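Local coordinates for protein WipB (Legionella pneumophila, PDB 5NNY) that dephosphorylates serine and threonine residues as a translocated effector that targets host lysosomal nutrient sensing, this chain being its phosphatase domain, at residues A[97-102]-A[159-164]; A[13-18]-A[105-110]; A[212-217]-A[302-307]. All coordinates share one frame; numbering follows the deposited sequence.

Contact 1: A[97-102]-A[159-164]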
ATOM      1  N   GLU A  97      -2.836  -1.077  -2.882  1.00 16.84           N
ATOM      2  CA  GLU A  97      -2.057  -1.991  -3.710  1.00 18.44           C
ATOM      3  C   GLU A  97      -2.111  -3.434  -3.197  1.00 15.58           C
ATOM      4  O   GLU A  97      -1.764  -4.367  -3.952  1.00 15.28           O
ATOM      5  CB  GLU A  97      -0.614  -1.471  -3.820  1.00 21.26           C
ATOM      6  CG  GLU A  97       0.267  -1.656  -2.583  1.00 22.10           C
ATOM      7  CD  GLU A  97      -0.208  -0.909  -1.352  1.00 22.95           C
ATOM      8  OE1 GLU A  97      -0.050  -1.442  -0.233  1.00 20.96           O
ATOM      9  OE2 GLU A  97      -0.761   0.213  -1.488  1.00 21.86           O
ATOM     10  N   LEU A  98      -2.583  -3.631  -1.960  1.00 16.82           N
ATOM     11  CA  LEU A  98      -2.726  -4.948  -1.340  1.00 24.95           C
ATOM     12  C   LEU A  98      -4.059  -5.026  -0.598  1.00 20.07           C
ATOM     13  O   LEU A  98      -4.689  -4.005  -0.317  1.00 18.53           O
ATOM     14  CB  LEU A  98      -1.571  -5.226  -0.365  1.00 22.45           C
ATOM     15  CG  LEU A  98      -0.132  -5.262  -0.880  1.00 18.79           C
ATOM     16  CD1 LEU A  98       0.863  -5.322   0.295  1.00 22.34           C
ATOM     17  CD2 LEU A  98       0.086  -6.459  -1.816  1.00 18.84           C
ATOM     18  N   VAL A  99      -4.485  -6.259  -0.273  1.00 21.56           N
ATOM     19  CA  VAL A  99      -5.683  -6.534   0.536  1.00 20.78           C
ATOM     20  C   VAL A  99      -6.917  -5.878  -0.073  1.00 21.58           C
ATOM     21  O   VAL A  99      -7.520  -4.982   0.536  1.00 26.21           O
ATOM     22  CB  VAL A  99      -5.505  -6.069   1.998  1.00 19.11           C
ATOM     23  CG1 VAL A  99      -6.617  -6.671   2.918  1.00 20.77           C
ATOM     24  CG2 VAL A  99      -4.139  -6.465   2.518  1.00 19.52           C
ATOM     25  N   ASP A 100      -7.333  -6.332  -1.251  1.00 19.45           N
ATOM     26  CA  ASP A 100      -8.403  -5.631  -1.953  1.00 19.76           C
ATOM     27  C   ASP A 100      -9.036  -6.596  -2.950  1.00 19.75           C
ATOM     28  O   ASP A 100      -8.876  -7.821  -2.823  1.00 21.93           O
ATOM     29  CB  ASP A 100      -7.859  -4.346  -2.600  1.00 21.50           C
ATOM     30  CG  ASP A 100      -8.914  -3.235  -2.700  1.00 23.41           C
ATOM     31  OD1 ASP A 100     -10.035  -3.508  -3.184  1.00 24.71           O
ATOM     32  OD2 ASP A 100      -8.606  -2.085  -2.308  1.00 23.30           O
ATOM     33  N   ARG A 101      -9.747  -6.059  -3.941  1.00 17.27           N
ATOM     34  CA  ARG A 101     -10.588  -6.868  -4.824  1.00 16.96           C
ATOM     35  C   ARG A 101      -9.802  -7.708  -5.831  1.00 17.35           C
ATOM     36  O   ARG A 101     -10.368  -8.664  -6.385  1.00 20.56           O
ATOM     37  CB  ARG A 101     -11.557  -5.967  -5.587  1.00 25.25           C
ATOM     38  CG  ARG A 101     -12.709  -5.488  -4.728  1.00 29.42           C
ATOM     39  CD  ARG A 101     -13.347  -4.210  -5.237  1.00 38.59           C
ATOM     40  NE  ARG A 101     -14.805  -4.261  -5.130  1.00 53.16           N
ATOM     41  CZ  ARG A 101     -15.499  -4.148  -3.997  1.00 54.54           C
ATOM     42  NH1 ARG A 101     -16.826  -4.215  -4.030  1.00 47.41           N
ATOM     43  NH2 ARG A 101     -14.879  -3.977  -2.834  1.00 59.95           N
ATOM     44  N   GLY A 102      -8.533  -7.388  -6.067  1.00 18.56           N
ATOM     45  CA  GLY A 102      -7.746  -8.102  -7.063  1.00 19.06           C
ATOM     46  C   GLY A 102      -7.523  -9.571  -6.713  1.00 20.72           C
ATOM     47  O   GLY A 102      -7.992 -10.092  -5.692  1.00 16.21           O
ATOM     48  N   ASN A 159     -10.203  -9.683  -0.920  1.00 18.89           N
ATOM     49  CA  ASN A 159     -10.108 -10.924  -1.690  1.00 18.39           C
ATOM     50  C   ASN A 159      -8.661 -11.303  -1.944  1.00 18.05           C
ATOM     51  O   ASN A 159      -8.273 -12.469  -1.799  1.00 19.48           O
ATOM     52  CB  ASN A 159     -10.834 -10.781  -3.037  1.00 19.67           C
ATOM     53  CG  ASN A 159     -10.749 -12.050  -3.881  1.00 25.32           C
ATOM     54  OD1 ASN A 159     -11.312 -13.067  -3.513  1.00 22.16           O
ATOM     55  ND2 ASN A 159     -10.049 -11.992  -5.014  1.00 20.33           N
ATOM     56  N   SER A 160      -7.847 -10.330  -2.335  1.00 19.87           N
ATOM     57  CA  SER A 160      -6.483 -10.648  -2.747  1.00 16.94           C
ATOM     58  C   SER A 160      -5.649 -11.141  -1.577  1.00 20.59           C
ATOM     59  O   SER A 160      -4.684 -11.891  -1.783  1.00 16.94           O
ATOM     60  CB  SER A 160      -5.833  -9.419  -3.381  1.00 22.36           C
ATOM     61  OG  SER A 160      -5.799  -8.372  -2.429  1.00 16.85           O
ATOM     62  N   PHE A 161      -6.005 -10.743  -0.348  1.00 18.09           N
ATOM     63  CA  PHE A 161      -5.275 -11.214   0.819  1.00 12.76           C
ATOM     64  C   PHE A 161      -5.810 -12.562   1.275  1.00 19.04           C
ATOM     65  O   PHE A 161      -5.032 -13.449   1.636  1.00 18.21           O
ATOM     66  CB  PHE A 161      -5.350 -10.163   1.933  1.00 17.04           C
ATOM     67  CG  PHE A 161      -4.622 -10.536   3.206  1.00 21.38           C
ATOM     68  CD1 PHE A 161      -3.245 -10.681   3.231  1.00 18.63           C
ATOM     69  CD2 PHE A 161      -5.335 -10.700   4.401  1.00 21.69           C
ATOM     70  CE1 PHE A 161      -2.591 -11.017   4.413  1.00 22.25           C
ATOM     71  CE2 PHE A 161      -4.694 -11.006   5.576  1.00 17.70           C
ATOM     72  CZ  PHE A 161      -3.324 -11.170   5.589  1.00 21.15           C
ATOM     73  N   HIS A 162      -7.137 -12.723   1.264  1.00 23.11           N
ATOM     74  CA  HIS A 162      -7.751 -14.029   1.486  1.00 20.29           C
ATOM     75  C   HIS A 162      -7.156 -15.078   0.550  1.00 19.20           C
ATOM     76  O   HIS A 162      -6.804 -16.183   0.987  1.00 23.40           O
ATOM     77  CB  HIS A 162      -9.267 -13.939   1.282  1.00 20.56           C
ATOM     78  CG  HIS A 162      -9.998 -15.208   1.606  1.00 30.87           C
ATOM     79  ND1 HIS A 162      -9.815 -15.891   2.789  1.00 35.76           N
ATOM     80  CD2 HIS A 162     -10.919 -15.911   0.905  1.00 38.82           C
ATOM     81  CE1 HIS A 162     -10.582 -16.968   2.800  1.00 34.18           C
ATOM     82  NE2 HIS A 162     -11.260 -17.005   1.668  1.00 35.28           N
ATOM     83  N   ALA A 163      -7.025 -14.746  -0.740  1.00 17.40           N
ATOM     84  CA  ALA A 163      -6.406 -15.685  -1.679  1.00 19.51           C
ATOM     85  C   ALA A 163      -4.975 -16.002  -1.268  1.00 22.13           C
ATOM     86  O   ALA A 163      -4.524 -17.150  -1.379  1.00 18.33           O
ATOM     87  CB  ALA A 163      -6.444 -15.118  -3.097  1.00 15.47           C
ATOM     88  N   LEU A 164      -4.252 -15.004  -0.753  1.00 17.05           N
ATOM     89  CA  LEU A 164      -2.890 -15.256  -0.286  1.00 17.95           C
ATOM     90  C   LEU A 164      -2.886 -16.224   0.891  1.00 20.01           C
ATOM     91  O   LEU A 164      -2.120 -17.190   0.910  1.00 20.67           O
ATOM     92  CB  LEU A 164      -2.215 -13.944   0.108  1.00 22.32           C
ATOM     93  CG  LEU A 164      -0.732 -14.088   0.468  1.00 21.52           C
ATOM     94  CD1 LEU A 164       0.080 -14.548  -0.723  1.00 20.44           C
ATOM     95  CD2 LEU A 164      -0.190 -12.789   1.019  1.00 24.68           C
TER

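Contact 2: A[13-18]-A[105-110]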
ATOM      1  N   ALA A  13      -5.460  -3.824  -5.703  1.00 18.21           N
ATOM      2  CA  ALA A  13      -4.671  -5.053  -5.823  1.00 21.15           C
ATOM      3  C   ALA A  13      -4.716  -5.646  -7.226  1.00 21.61           C
ATOM      4  O   ALA A  13      -4.573  -6.856  -7.397  1.00 20.60           O
ATOM      5  CB  ALA A  13      -5.120  -6.095  -4.792  1.00 19.27           C
ATOM      6  N   ASN A  14      -4.902  -4.813  -8.247  1.00 17.10           N
ATOM      7  CA  ASN A  14      -4.967  -5.289  -9.627  1.00 18.32           C
ATOM      8  C   ASN A  14      -3.542  -5.280 -10.162  1.00 19.93           C
ATOM      9  O   ASN A  14      -3.010  -4.227 -10.529  1.00 16.23           O
ATOM     10  CB  ASN A  14      -5.911  -4.415 -10.449  1.00 20.90           C
ATOM     11  CG  ASN A  14      -6.076  -4.897 -11.899  1.00 20.24           C
ATOM     12  OD1 ASN A  14      -5.232  -5.608 -12.436  1.00 18.80           O
ATOM     13  ND2 ASN A  14      -7.167  -4.480 -12.534  1.00 23.12           N
ATOM     14  N   ALA A  15      -2.911  -6.463 -10.206  1.00 19.20           N
ATOM     15  CA  ALA A  15      -1.504  -6.523 -10.578  1.00 20.56           C
ATOM     16  C   ALA A  15      -1.305  -6.217 -12.056  1.00 14.97           C
ATOM     17  O   ALA A  15      -0.253  -5.697 -12.438  1.00 16.36           O
ATOM     18  CB  ALA A  15      -0.919  -7.895 -10.207  1.00 18.51           C
ATOM     19  N   LEU A  16      -2.297  -6.510 -12.900  1.00 15.97           N
ATOM     20  CA  LEU A  16      -2.174  -6.218 -14.327  1.00 19.40           C
ATOM     21  C   LEU A  16      -2.278  -4.726 -14.583  1.00 18.41           C
ATOM     22  O   LEU A  16      -1.541  -4.173 -15.408  1.00 19.60           O
ATOM     23  CB  LEU A  16      -3.253  -6.946 -15.135  1.00 14.93           C
ATOM     24  CG  LEU A  16      -3.317  -6.680 -16.651  1.00 18.34           C
ATOM     25  CD1 LEU A  16      -1.997  -6.995 -17.414  1.00 15.15           C
ATOM     26  CD2 LEU A  16      -4.480  -7.454 -17.267  1.00 20.83           C
ATOM     27  N   LEU A  17      -3.199  -4.060 -13.887  1.00 17.55           N
ATOM     28  CA  LEU A  17      -3.251  -2.605 -13.947  1.00 20.27           C
ATOM     29  C   LEU A  17      -1.921  -1.998 -13.527  1.00 19.65           C
ATOM     30  O   LEU A  17      -1.390  -1.121 -14.221  1.00 19.87           O
ATOM     31  CB  LEU A  17      -4.391  -2.096 -13.061  1.00 14.99           C
ATOM     32  CG  LEU A  17      -4.524  -0.587 -12.839  1.00 19.26           C
ATOM     33  CD1 LEU A  17      -4.669   0.205 -14.148  1.00 20.45           C
ATOM     34  CD2 LEU A  17      -5.687  -0.307 -11.897  1.00 20.42           C
ATOM     35  N   PHE A  18      -1.357  -2.479 -12.406  1.00 19.34           N
ATOM     36  CA  PHE A  18      -0.026  -2.060 -11.960  1.00 16.56           C
ATOM     37  C   PHE A  18       1.017  -2.270 -13.056  1.00 21.82           C
ATOM     38  O   PHE A  18       1.784  -1.356 -13.381  1.00 18.59           O
ATOM     39  CB  PHE A  18       0.358  -2.822 -10.688  1.00 20.73           C
ATOM     40  CG  PHE A  18       1.548  -2.248  -9.942  1.00 18.95           C
ATOM     41  CD1 PHE A  18       1.841  -0.894  -9.979  1.00 21.34           C
ATOM     42  CD2 PHE A  18       2.368  -3.075  -9.198  1.00 20.93           C
ATOM     43  CE1 PHE A  18       2.936  -0.393  -9.277  1.00 20.88           C
ATOM     44  CE2 PHE A  18       3.458  -2.579  -8.500  1.00 25.06           C
ATOM     45  CZ  PHE A  18       3.747  -1.229  -8.544  1.00 19.93           C
ATOM     46  N   ASP A 105      -2.517 -11.210  -3.564  1.00 17.51           N
ATOM     47  CA  ASP A 105      -1.499 -10.228  -3.189  1.00 17.63           C
ATOM     48  C   ASP A 105      -0.099 -10.653  -3.586  1.00 20.09           C
ATOM     49  O   ASP A 105       0.774  -9.792  -3.728  1.00 20.09           O
ATOM     50  CB  ASP A 105      -1.527  -9.952  -1.688  1.00 14.96           C
ATOM     51  CG  ASP A 105      -2.628  -8.987  -1.302  1.00 15.39           C
ATOM     52  OD1 ASP A 105      -3.107  -8.260  -2.206  1.00 17.75           O
ATOM     53  OD2 ASP A 105      -3.036  -8.996  -0.101  1.00 25.45           O
ATOM     54  N   TYR A 106       0.133 -11.955  -3.764  1.00 15.08           N
ATOM     55  CA  TYR A 106       1.444 -12.426  -4.201  1.00 14.49           C
ATOM     56  C   TYR A 106       1.908 -11.712  -5.463  1.00 15.60           C
ATOM     57  O   TYR A 106       3.099 -11.439  -5.620  1.00 18.22           O
ATOM     58  CB  TYR A 106       1.395 -13.935  -4.458  1.00 16.64           C
ATOM     59  CG  TYR A 106       2.754 -14.556  -4.664  1.00 20.01           C
ATOM     60  CD1 TYR A 106       3.580 -14.811  -3.585  1.00 20.91           C
ATOM     61  CD2 TYR A 106       3.219 -14.870  -5.956  1.00 18.29           C
ATOM     62  CE1 TYR A 106       4.836 -15.375  -3.769  1.00 20.73           C
ATOM     63  CE2 TYR A 106       4.480 -15.440  -6.148  1.00 22.02           C
ATOM     64  CZ  TYR A 106       5.271 -15.691  -5.048  1.00 18.98           C
ATOM     65  OH  TYR A 106       6.509 -16.254  -5.205  1.00 23.64           O
ATOM     66  N   PHE A 107       0.978 -11.412  -6.383  1.00 13.40           N
ATOM     67  CA  PHE A 107       1.364 -10.867  -7.684  1.00 17.26           C
ATOM     68  C   PHE A 107       2.008  -9.494  -7.540  1.00 16.73           C
ATOM     69  O   PHE A 107       3.077  -9.233  -8.105  1.00 18.08           O
ATOM     70  CB  PHE A 107       0.151 -10.793  -8.612  1.00 19.29           C
ATOM     71  CG  PHE A 107      -0.356 -12.146  -9.094  1.00 18.01           C
ATOM     72  CD1 PHE A 107       0.464 -13.276  -9.090  1.00 22.64           C
ATOM     73  CD2 PHE A 107      -1.632 -12.249  -9.614  1.00 17.33           C
ATOM     74  CE1 PHE A 107      -0.009 -14.501  -9.571  1.00 19.65           C
ATOM     75  CE2 PHE A 107      -2.113 -13.459 -10.112  1.00 18.11           C
ATOM     76  CZ  PHE A 107      -1.293 -14.595 -10.093  1.00 16.40           C
ATOM     77  N   ILE A 108       1.382  -8.610  -6.761  1.00 18.31           N
ATOM     78  CA  ILE A 108       1.915  -7.263  -6.594  1.00 16.59           C
ATOM     79  C   ILE A 108       3.124  -7.287  -5.672  1.00 16.27           C
ATOM     80  O   ILE A 108       4.052  -6.493  -5.836  1.00 17.76           O
ATOM     81  CB  ILE A 108       0.807  -6.302  -6.108  1.00 29.87           C
ATOM     82  CG1 ILE A 108      -0.057  -5.909  -7.313  1.00 30.31           C
ATOM     83  CG2 ILE A 108       1.379  -5.059  -5.413  1.00 21.87           C
ATOM     84  CD1 ILE A 108      -1.016  -4.790  -7.111  1.00 23.63           C
ATOM     85  N   LEU A 109       3.167  -8.229  -4.726  1.00 13.81           N
ATOM     86  CA  LEU A 109       4.340  -8.326  -3.857  1.00 21.67           C
ATOM     87  C   LEU A 109       5.596  -8.649  -4.658  1.00 17.11           C
ATOM     88  O   LEU A 109       6.675  -8.104  -4.390  1.00 17.09           O
ATOM     89  CB  LEU A 109       4.118  -9.380  -2.771  1.00 18.72           C
ATOM     90  CG  LEU A 109       3.169  -9.014  -1.627  1.00 15.48           C
ATOM     91  CD1 LEU A 109       2.955 -10.219  -0.695  1.00 16.32           C
ATOM     92  CD2 LEU A 109       3.720  -7.817  -0.855  1.00 23.55           C
ATOM     93  N   LYS A 110       5.475  -9.543  -5.644  1.00 14.71           N
ATOM     94  CA  LYS A 110       6.619  -9.886  -6.483  1.00 17.77           C
ATOM     95  C   LYS A 110       7.010  -8.723  -7.374  1.00 21.80           C
ATOM     96  O   LYS A 110       8.197  -8.540  -7.674  1.00 20.28           O
ATOM     97  CB  LYS A 110       6.315 -11.112  -7.345  1.00 19.96           C
ATOM     98  CG  LYS A 110       6.239 -12.418  -6.562  1.00 24.41           C
ATOM     99  CD  LYS A 110       7.449 -12.612  -5.654  1.00 30.70           C
ATOM    100  CE  LYS A 110       8.518 -13.496  -6.298  1.00 24.62           C
ATOM    101  NZ  LYS A 110       9.790 -13.500  -5.486  1.00 27.68           N
TER

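Contact 3: A[212-217]-A[302-307]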
ATOM      1  N   ILE A 212      -7.169  14.779   3.624  1.00 20.42           N
ATOM      2  CA  ILE A 212      -6.722  15.342   4.889  1.00 15.23           C
ATOM      3  C   ILE A 212      -6.504  16.838   4.711  1.00 19.88           C
ATOM      4  O   ILE A 212      -6.635  17.386   3.612  1.00 20.96           O
ATOM      5  CB  ILE A 212      -5.423  14.694   5.384  1.00 13.85           C
ATOM      6  CG1 ILE A 212      -4.319  14.954   4.347  1.00 16.60           C
ATOM      7  CG2 ILE A 212      -5.637  13.182   5.632  1.00 17.30           C
ATOM      8  CD1 ILE A 212      -2.910  14.698   4.855  1.00 18.79           C
ATOM      9  N   GLY A 213      -6.126  17.488   5.807  1.00 21.63           N
ATOM     10  CA  GLY A 213      -5.763  18.889   5.760  1.00 20.76           C
ATOM     11  C   GLY A 213      -4.505  19.116   6.562  1.00 19.56           C
ATOM     12  O   GLY A 213      -3.909  18.155   7.064  1.00 18.69           O
ATOM     13  N   LEU A 214      -4.095  20.382   6.696  1.00 21.40           N
ATOM     14  CA  LEU A 214      -2.988  20.714   7.592  1.00 22.89           C
ATOM     15  C   LEU A 214      -3.261  20.290   9.031  1.00 21.38           C
ATOM     16  O   LEU A 214      -2.316  20.043   9.790  1.00 20.93           O
ATOM     17  CB  LEU A 214      -2.701  22.219   7.538  1.00 19.87           C
ATOM     18  CG  LEU A 214      -2.259  22.796   6.197  1.00 21.34           C
ATOM     19  CD1 LEU A 214      -2.186  24.336   6.271  1.00 19.16           C
ATOM     20  CD2 LEU A 214      -0.911  22.231   5.794  1.00 25.90           C
ATOM     21  N   ASN A 215      -4.534  20.213   9.434  1.00 18.53           N
ATOM     22  CA  ASN A 215      -4.844  19.817  10.802  1.00 23.88           C
ATOM     23  C   ASN A 215      -4.398  18.381  11.066  1.00 20.53           C
ATOM     24  O   ASN A 215      -3.933  18.065  12.164  1.00 20.10           O
ATOM     25  CB  ASN A 215      -6.340  19.977  11.079  1.00 21.50           C
ATOM     26  CG  ASN A 215      -7.210  19.402   9.974  1.00 20.97           C
ATOM     27  OD1 ASN A 215      -7.032  19.721   8.797  1.00 21.18           O
ATOM     28  ND2 ASN A 215      -8.161  18.532  10.351  1.00 21.79           N
ATOM     29  N   HIS A 216      -4.540  17.499  10.071  1.00 17.34           N
ATOM     30  CA  HIS A 216      -4.066  16.121  10.232  1.00 15.66           C
ATOM     31  C   HIS A 216      -2.553  16.074  10.391  1.00 15.79           C
ATOM     32  O   HIS A 216      -2.024  15.303  11.200  1.00 18.42           O
ATOM     33  CB  HIS A 216      -4.479  15.259   9.031  1.00 15.95           C
ATOM     34  CG  HIS A 216      -5.945  15.006   8.934  1.00 18.69           C
ATOM     35  ND1 HIS A 216      -6.814  15.867   8.300  1.00 20.49           N
ATOM     36  CD2 HIS A 216      -6.703  13.983   9.402  1.00 22.74           C
ATOM     37  CE1 HIS A 216      -8.042  15.384   8.374  1.00 25.55           C
ATOM     38  NE2 HIS A 216      -8.001  14.239   9.034  1.00 21.61           N
ATOM     39  N   ILE A 217      -1.833  16.863   9.595  1.00 14.78           N
ATOM     40  CA  ILE A 217      -0.374  16.862   9.671  1.00 14.77           C
ATOM     41  C   ILE A 217       0.080  17.374  11.030  1.00 16.70           C
ATOM     42  O   ILE A 217       1.011  16.834  11.640  1.00 21.36           O
ATOM     43  CB  ILE A 217       0.205  17.690   8.503  1.00 15.97           C
ATOM     44  CG1 ILE A 217      -0.309  17.124   7.189  1.00 19.18           C
ATOM     45  CG2 ILE A 217       1.737  17.720   8.541  1.00 16.91           C
ATOM     46  CD1 ILE A 217       0.050  17.971   5.974  1.00 20.98           C
ATOM     47  N   ILE A 302      -0.481  25.403  -1.216  1.00 18.12           N
ATOM     48  CA  ILE A 302      -0.529  23.952  -1.045  1.00 16.61           C
ATOM     49  C   ILE A 302      -1.658  23.400  -1.905  1.00 23.08           C
ATOM     50  O   ILE A 302      -2.730  24.009  -2.012  1.00 27.12           O
ATOM     51  CB  ILE A 302      -0.695  23.560   0.442  1.00 20.64           C
ATOM     52  CG1 ILE A 302      -0.737  22.032   0.630  1.00 20.74           C
ATOM     53  CG2 ILE A 302      -1.930  24.191   1.039  1.00 21.72           C
ATOM     54  CD1 ILE A 302      -0.403  21.615   2.028  1.00 22.34           C
ATOM     55  N   THR A 303      -1.402  22.262  -2.549  1.00 18.35           N
ATOM     56  CA  THR A 303      -2.461  21.465  -3.155  1.00 17.85           C
ATOM     57  C   THR A 303      -2.422  20.089  -2.507  1.00 17.13           C
ATOM     58  O   THR A 303      -1.345  19.561  -2.238  1.00 24.87           O
ATOM     59  CB  THR A 303      -2.287  21.350  -4.678  1.00 33.92           C
ATOM     60  OG1 THR A 303      -1.003  20.795  -4.963  1.00 44.81           O
ATOM     61  CG2 THR A 303      -2.364  22.712  -5.350  1.00 29.52           C
ATOM     62  N   PHE A 304      -3.592  19.541  -2.204  1.00 23.21           N
ATOM     63  CA  PHE A 304      -3.700  18.189  -1.671  1.00 26.52           C
ATOM     64  C   PHE A 304      -4.127  17.247  -2.789  1.00 29.62           C
ATOM     65  O   PHE A 304      -5.035  17.568  -3.559  1.00 29.15           O
ATOM     66  CB  PHE A 304      -4.699  18.128  -0.511  1.00 23.41           C
ATOM     67  CG  PHE A 304      -4.250  18.856   0.717  1.00 23.62           C
ATOM     68  CD1 PHE A 304      -3.476  18.223   1.673  1.00 23.70           C
ATOM     69  CD2 PHE A 304      -4.596  20.188   0.912  1.00 27.83           C
ATOM     70  CE1 PHE A 304      -3.067  18.894   2.810  1.00 19.99           C
ATOM     71  CE2 PHE A 304      -4.186  20.863   2.039  1.00 22.30           C
ATOM     72  CZ  PHE A 304      -3.442  20.223   2.999  1.00 24.41           C
ATOM     73  N   ILE A 305      -3.472  16.089  -2.868  1.00 28.69           N
ATOM     74  CA  ILE A 305      -3.740  15.059  -3.867  1.00 22.07           C
ATOM     75  C   ILE A 305      -3.965  13.747  -3.135  1.00 23.20           C
ATOM     76  O   ILE A 305      -3.088  13.291  -2.398  1.00 22.56           O
ATOM     77  CB  ILE A 305      -2.573  14.902  -4.859  1.00 34.15           C
ATOM     78  CG1 ILE A 305      -2.403  16.160  -5.720  1.00 42.30           C
ATOM     79  CG2 ILE A 305      -2.755  13.638  -5.702  1.00 39.36           C
ATOM     80  CD1 ILE A 305      -1.202  16.095  -6.646  1.00 45.03           C
ATOM     81  N   HIS A 306      -5.118  13.130  -3.354  1.00 21.73           N
ATOM     82  CA  HIS A 306      -5.434  11.904  -2.632  1.00 19.24           C
ATOM     83  C   HIS A 306      -6.412  11.092  -3.465  1.00 22.94           C
ATOM     84  O   HIS A 306      -6.957  11.571  -4.461  1.00 24.29           O
ATOM     85  CB  HIS A 306      -6.010  12.232  -1.252  1.00 20.26           C
ATOM     86  CG  HIS A 306      -7.121  13.232  -1.302  1.00 23.89           C
ATOM     87  ND1 HIS A 306      -8.410  12.890  -1.643  1.00 31.48           N
ATOM     88  CD2 HIS A 306      -7.128  14.569  -1.096  1.00 30.23           C
ATOM     89  CE1 HIS A 306      -9.169  13.971  -1.627  1.00 31.45           C
ATOM     90  NE2 HIS A 306      -8.419  14.999  -1.281  1.00 27.36           N
ATOM     91  N   GLY A 307      -6.628   9.842  -3.034  1.00 23.67           N
ATOM     92  CA  GLY A 307      -7.629   9.010  -3.658  1.00 31.48           C
ATOM     93  C   GLY A 307      -9.016   9.271  -3.094  1.00 36.04           C
ATOM     94  O   GLY A 307      -9.221  10.077  -2.184  1.00 29.10           O
TER

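Contact 1: A[97-102]-A[159-164]
Ser160 has a chi1 of 60°, which puts OG between its own backbone N and carbonyl carbon. From this crowded position OG looks back at the loop 97-102. Asn159 has CG anti to its backbone N, and this brings the amide to Gly102.

Ser160 grips the backbone of Asp100 twice. Asp100 N donates to Ser160 OG over 2.8 Å, close to straight at 166°. Ser160 N donates to Asp100 O, also over 2.8 Å, nearly along the C=O axis. A third bond runs from Asn159 ND2 to Gly102 O at 2.9 Å. The carbonyl lies close to the amide plane of Asn159, but ND2 sits above the carbonyl plane.

Beside this polar row, Val99 and Phe161 lie side by side and point the same way. Phe161 CG is anti to its backbone N (chi1 -180°), which leads the ring away from the loop and leaves CB to make the contact, 3.8 Å from Val99 CG1. Ser160 OG also bonds Asp105 OD1, and Val99 O receives His129 ND1. Asp100 CB points away from the helix. Asp100 OD1 uses the anti lone pair for Arg101 N at 2.7 Å, and OD2 meets His12 ND1.

The loop carries the Val-Asp-Arg-Gly end of a GDELVDRG sequence, one residue longer than the GDxVDRG signature of calcineurin-like phosphoesterases. Both backbone polar groups of Asp100 are satisfied by the first turn of helix 159-169. This fixes the peptide course while leaving the carboxylate to bond Arg101 N and His12 ND1, and the positive helix start may polarise the Asp100 carbonyl.

Contact 2: A[13-18]-A[105-110]
Ile108 is the main bump. Its CG1 is anti to the carbonyl carbon, and the chain then extends, so CD1 enters a hollow lined by the backbone of Ala13 and Asn14. CD1 comes to 3.8 Å from Ala13 C. CG1 rests on Ala15, 3.6 Å from its CB.

Ala15 is the answering bump. Its methyl points toward helix 105-117 and fits between Ile108 and Phe107, with Ala15 CB 3.5 Å from Phe107 CB. The Phe107 ring leads away, to meet Tyr75. Phe18 packs against the shaft of Ile108, crossing it obliquely, with Phe18 CD2 4.2 Å from Ile108 CG1. The small Ala15 lets the two backbones come close: its CA is 5.3 Å from that of Ile108.

Asn14 caps helix 15-24. Its OD1 takes Leu17 N over 2.9 Å, nearly straight at 173°, with the donor above the carbonyl plane.

The contact joins helix 15-24, after edge strand 6-8, to helix 105-117, after strand 90-93 and loop 97-102 of the phosphoesterase fold. Ala13 CB brushes Asp105 OD1 at 3.9 Å, but Ser160 and Val99 engage this carboxylate. The buried, apolar fit therefore appears to rest on shape rather than charge.

Contact 3: A[212-217]-A[302-307]
Residues 302-306 run as an extended edge strand of the mixed sheet. Segment 212-217 turns from an extended Ile212 into helix 214-224, with Gly213 at the N-cap. The backbones stay well apart: Gly213 CA and Phe304 CA are 7.7 Å from each other. Side chains bridge that distance. Strand residues Ile302, Phe304 and His306 point toward the helix start, while Thr303 and Ile305 lie on the other side.

Phe304 does most of the work. Its CG is anti to the carbonyl carbon (chi1 -68°). One face of the ring carries Ile302 CG1 of the same strand, 3.9 Å above the plane and toward the rim. The opposite face carries the carbonyl oxygen of Ile212, 3.8 Å above the plane and also off centre. The far end of the ring reaches the turn, with Phe304 CZ 3.8 Å from Gly213 CA. Ile302 and Leu214 meet tip to tip, Ile302 CD1 lying 3.8 Å from Leu214 CD2. Leu236 of helix 233-253 touches both of them.

The turn is also braced internally. Gly213 N donates to His216 ND1 over 3.1 Å, and Ile212 CG2 lies over one face of that imidazole. His216 NE2 bonds Arg288 O, so a neutral ring with its proton on NE2 is likely. At the strand end, His306 ND1 donates to Gly307 O, an almost straight bond of 175°.

The strand runs into His306-Gly307-His308, whose Gly-His pair is consistent with the GH motif of metallophosphoesterases. The contact is mainly apolar. Its polar element is the Ile212 carbonyl oxygen over the ring, which also has a weak bond to Arg295 NH1. Hydrophobic packing thus seats the helix start on the edge strand, while polar bonds fix the turn itself.

In the fold
From the N terminus, segment 13-18 leads into helix 15-24. Contact 2 brings it to helix 105-117 and closes a loop of 86 residues. Before that loop closes, segment 97-102 opens contact 1, which ends on helix 159-169, so the two loops cross. They also touch, through Asp105 of contact 2. Together they tie the loop after strand 90-93 to helices 15-24, 105-117 and 159-169. Contact 3 follows in series. It joins the start of helix 214-224 to edge strand 301-306, across 84 residues, about half of them helical. Its centre lies about 27 Å from the centres of the other two, on the opposite side of the chain's centre.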